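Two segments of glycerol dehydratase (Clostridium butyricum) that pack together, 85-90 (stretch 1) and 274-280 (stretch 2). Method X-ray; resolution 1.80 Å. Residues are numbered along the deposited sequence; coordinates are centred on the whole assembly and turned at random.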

ATOM      1  N   VAL A  85     -10.959  17.505 -16.340  1.00 27.69           N
ATOM      2  CA  VAL A  85     -11.017  17.426 -14.885  1.00 26.99           C
ATOM      3  C   VAL A  85     -10.313  16.163 -14.390  1.00 26.80           C
ATOM      4  O   VAL A  85     -10.450  15.093 -14.989  1.00 26.56           O
ATOM      5  CB  VAL A  85     -12.485  17.426 -14.407  1.00 26.88           C
ATOM      6  CG1 VAL A  85     -12.557  17.249 -12.897  1.00 27.70           C
ATOM      7  CG2 VAL A  85     -13.148  18.732 -14.814  1.00 28.38           C
ATOM      8  N   PHE A  86      -9.554  16.302 -13.304  1.00 25.91           N
ATOM      9  CA  PHE A  86      -8.801  15.194 -12.717  1.00 25.41           C
ATOM     10  C   PHE A  86      -9.264  14.973 -11.276  1.00 25.59           C
ATOM     11  O   PHE A  86      -8.569  15.319 -10.317  1.00 25.47           O
ATOM     12  CB  PHE A  86      -7.296  15.512 -12.772  1.00 24.50           C
ATOM     13  CG  PHE A  86      -6.754  15.611 -14.173  1.00 24.10           C
ATOM     14  CD1 PHE A  86      -7.152  16.645 -15.021  1.00 23.99           C
ATOM     15  CD2 PHE A  86      -5.895  14.637 -14.669  1.00 23.32           C
ATOM     16  CE1 PHE A  86      -6.707  16.701 -16.338  1.00 23.00           C
ATOM     17  CE2 PHE A  86      -5.445  14.681 -15.985  1.00 23.78           C
ATOM     18  CZ  PHE A  86      -5.853  15.717 -16.825  1.00 24.41           C
ATOM     19  N   PRO A  87     -10.449  14.361 -11.110  1.00 24.84           N
ATOM     20  CA  PRO A  87     -11.062  14.076  -9.813  1.00 24.92           C
ATOM     21  C   PRO A  87     -10.297  13.146  -8.884  1.00 24.27           C
ATOM     22  O   PRO A  87     -10.586  13.103  -7.693  1.00 25.06           O
ATOM     23  CB  PRO A  87     -12.424  13.507 -10.200  1.00 24.87           C
ATOM     24  CG  PRO A  87     -12.105  12.754 -11.448  1.00 24.53           C
ATOM     25  CD  PRO A  87     -11.227  13.739 -12.198  1.00 25.93           C
ATOM     26  N   GLU A  88      -9.327  12.411  -9.424  1.00 24.64           N
ATOM     27  CA  GLU A  88      -8.542  11.479  -8.618  1.00 24.29           C
ATOM     28  C   GLU A  88      -7.642  12.178  -7.605  1.00 24.91           C
ATOM     29  O   GLU A  88      -7.221  11.565  -6.624  1.00 24.77           O
ATOM     30  CB  GLU A  88      -7.681  10.576  -9.512  1.00 25.03           C
ATOM     31  CG  GLU A  88      -6.639  11.306 -10.357  1.00 25.61           C
ATOM     32  CD  GLU A  88      -7.066  11.508 -11.802  1.00 24.57           C
ATOM     33  OE1 GLU A  88      -6.347  11.028 -12.703  1.00 23.86           O
ATOM     34  OE2 GLU A  88      -8.112  12.152 -12.041  1.00 26.39           O
ATOM     35  N   PHE A  89      -7.344  13.454  -7.840  1.00 24.48           N
ATOM     36  CA  PHE A  89      -6.487  14.209  -6.928  1.00 24.34           C
ATOM     37  C   PHE A  89      -7.319  15.012  -5.930  1.00 24.65           C
ATOM     38  O   PHE A  89      -7.059  14.974  -4.730  1.00 24.18           O
ATOM     39  CB  PHE A  89      -5.554  15.114  -7.732  1.00 24.56           C
ATOM     40  CG  PHE A  89      -4.713  14.367  -8.732  1.00 24.57           C
ATOM     41  CD1 PHE A  89      -4.806  14.646 -10.091  1.00 23.40           C
ATOM     42  CD2 PHE A  89      -3.845  13.359  -8.311  1.00 24.66           C
ATOM     43  CE1 PHE A  89      -4.048  13.931 -11.024  1.00 23.55           C
ATOM     44  CE2 PHE A  89      -3.084  12.639  -9.232  1.00 24.29           C
ATOM     45  CZ  PHE A  89      -3.183  12.922 -10.592  1.00 24.05           C
ATOM     46  N   SER A  90      -8.315  15.736  -6.433  1.00 24.99           N
ATOM     47  CA  SER A  90      -9.230  16.517  -5.596  1.00 24.85           C
ATOM     48  C   SER A  90     -10.373  16.940  -6.509  1.00 24.80           C
ATOM     49  O   SER A  90     -10.220  16.952  -7.726  1.00 24.38           O
ATOM     50  CB  SER A  90      -8.551  17.764  -5.013  1.00 25.20           C
ATOM     51  OG  SER A  90      -8.343  18.748  -6.008  1.00 25.20           O
TER
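Stretch 2 274-280: INIESNG

Stretch 2 opens with the last residues of a helix, Ile274 to Glu277, which begins earlier in the chain. Ser278 N still hydrogen-bonds back to Ile274 O at 3.2 Å, but Ser278 is the first residue to leave helical phi/psi. From there the chain is extended at Ser278 and then turns through Asn279. Stretch 1 is irregular; Pro87 to Phe89 have helical phi/psi without the regular bonds. The two stretches run in broadly the same direction. The backbones come nearest at Phe86 and Asn279, whose CA atoms are 6.9 Å apart. Side chains from both stretches help to bridge this gap.

Val85 points away and makes no contact. Phe86 points toward stretch 2, with chi1 in the m well, and is the main point of contact. Asn279, chi1 p, lays its CB over one face of the ring, 3.4 Å from the centroid and 8° off the normal, a CH-pi contact. The far end of the ring meets the end of the helix. Phe86 CZ is 3.5 Å from Asn275 O, which lies at the ring edge. Phe86 CE2 is 3.5 Å from Ile276 O and 3.4 Å from Ser278 C. The ring thus packs largely on main chain, while the CA-to-CB bonds of Asn275, Ile276 and Glu277 point away.

Pro87 is out of reach. Glu88 points toward stretch 2 but touches it lightly, with OE1 3.9 Å from Glu277 O; its carboxylate oxygens are hydrogen-bonded elsewhere in the structure. Phe89 N makes a weak hydrogen bond to Phe86 O at 3.3 Å. The Phe89 ring reaches Ser278 and Asn279: CZ is 3.5 Å from Ser278 OG, and CD1 is 3.5 Å from Asn279 OD1. Ser278 OG also accepts a weak hydrogen bond from Gly280 N at 3.3 Å. Ser90 makes no contact. No hydrogen bond crosses between the stretches, and 267 Å² is buried.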

ATOM      1  N   ILE A 274       0.959  12.464 -21.745  1.00 24.80           N
ATOM      2  CA  ILE A 274       1.392  12.664 -20.365  1.00 23.66           C
ATOM      3  C   ILE A 274       0.343  13.530 -19.667  1.00 23.56           C
ATOM      4  O   ILE A 274      -0.038  13.273 -18.521  1.00 22.29           O
ATOM      5  CB  ILE A 274       2.759  13.383 -20.295  1.00 24.60           C
ATOM      6  CG1 ILE A 274       3.870  12.436 -20.749  1.00 24.42           C
ATOM      7  CG2 ILE A 274       3.019  13.869 -18.876  1.00 23.29           C
ATOM      8  CD1 ILE A 274       5.248  13.063 -20.799  1.00 25.94           C
ATOM      9  N   ASN A 275      -0.128  14.545 -20.390  1.00 24.03           N
ATOM     10  CA  ASN A 275      -1.125  15.492 -19.900  1.00 24.52           C
ATOM     11  C   ASN A 275      -2.544  14.929 -19.794  1.00 25.33           C
ATOM     12  O   ASN A 275      -3.458  15.613 -19.323  1.00 24.89           O
ATOM     13  CB  ASN A 275      -1.117  16.740 -20.793  1.00 25.40           C
ATOM     14  CG  ASN A 275       0.050  17.668 -20.489  1.00 26.04           C
ATOM     15  OD1 ASN A 275      -0.043  18.518 -19.608  1.00 27.83           O
ATOM     16  ND2 ASN A 275       1.156  17.497 -21.206  1.00 25.54           N
ATOM     17  N   ILE A 276      -2.732  13.693 -20.246  1.00 26.28           N
ATOM     18  CA  ILE A 276      -4.033  13.038 -20.155  1.00 26.38           C
ATOM     19  C   ILE A 276      -4.006  12.130 -18.921  1.00 24.82           C
ATOM     20  O   ILE A 276      -4.989  12.008 -18.199  1.00 23.81           O
ATOM     21  CB  ILE A 276      -4.337  12.199 -21.419  1.00 26.80           C
ATOM     22  CG1 ILE A 276      -4.428  13.123 -22.636  1.00 27.85           C
ATOM     23  CG2 ILE A 276      -5.644  11.428 -21.234  1.00 27.84           C
ATOM     24  CD1 ILE A 276      -4.724  12.405 -23.946  1.00 28.38           C
ATOM     25  N   GLU A 277      -2.857  11.514 -18.669  1.00 25.40           N
ATOM     26  CA  GLU A 277      -2.718  10.640 -17.512  1.00 25.64           C
ATOM     27  C   GLU A 277      -2.808  11.436 -16.212  1.00 25.23           C
ATOM     28  O   GLU A 277      -3.441  11.003 -15.249  1.00 25.19           O
ATOM     29  CB  GLU A 277      -1.380   9.889 -17.565  1.00 26.20           C
ATOM     30  CG  GLU A 277      -1.118   9.030 -16.334  1.00 27.95           C
ATOM     31  CD  GLU A 277       0.161   8.211 -16.445  1.00 30.46           C
ATOM     32  OE1 GLU A 277       1.237   8.809 -16.663  1.00 29.80           O
ATOM     33  OE2 GLU A 277       0.088   6.967 -16.309  1.00 30.15           O
ATOM     34  N   SER A 278      -2.177  12.607 -16.188  1.00 25.00           N
ATOM     35  CA  SER A 278      -2.181  13.445 -14.993  1.00 24.54           C
ATOM     36  C   SER A 278      -2.126  14.915 -15.379  1.00 23.05           C
ATOM     37  O   SER A 278      -1.677  15.250 -16.472  1.00 23.69           O
ATOM     38  CB  SER A 278      -0.969  13.104 -14.113  1.00 25.78           C
ATOM     39  OG  SER A 278      -0.871  13.990 -13.009  1.00 25.10           O
ATOM     40  N   ASN A 279      -2.576  15.787 -14.482  1.00 23.46           N
ATOM     41  CA  ASN A 279      -2.558  17.216 -14.770  1.00 22.63           C
ATOM     42  C   ASN A 279      -1.463  17.972 -14.024  1.00 23.40           C
ATOM     43  O   ASN A 279      -1.546  19.182 -13.852  1.00 22.94           O
ATOM     44  CB  ASN A 279      -3.929  17.854 -14.492  1.00 22.55           C
ATOM     45  CG  ASN A 279      -4.274  17.917 -13.021  1.00 23.25           C
ATOM     46  OD1 ASN A 279      -3.690  17.219 -12.193  1.00 22.55           O
ATOM     47  ND2 ASN A 279      -5.252  18.758 -12.687  1.00 23.66           N
ATOM     48  N   GLY A 280      -0.437  17.263 -13.565  1.00 23.48           N
ATOM     49  CA  GLY A 280       0.647  17.977 -12.916  1.00 22.74           C
ATOM     50  C   GLY A 280       1.208  18.854 -14.023  1.00 24.17           C
ATOM     51  O   GLY A 280       1.277  18.411 -15.176  1.00 24.02           O
TER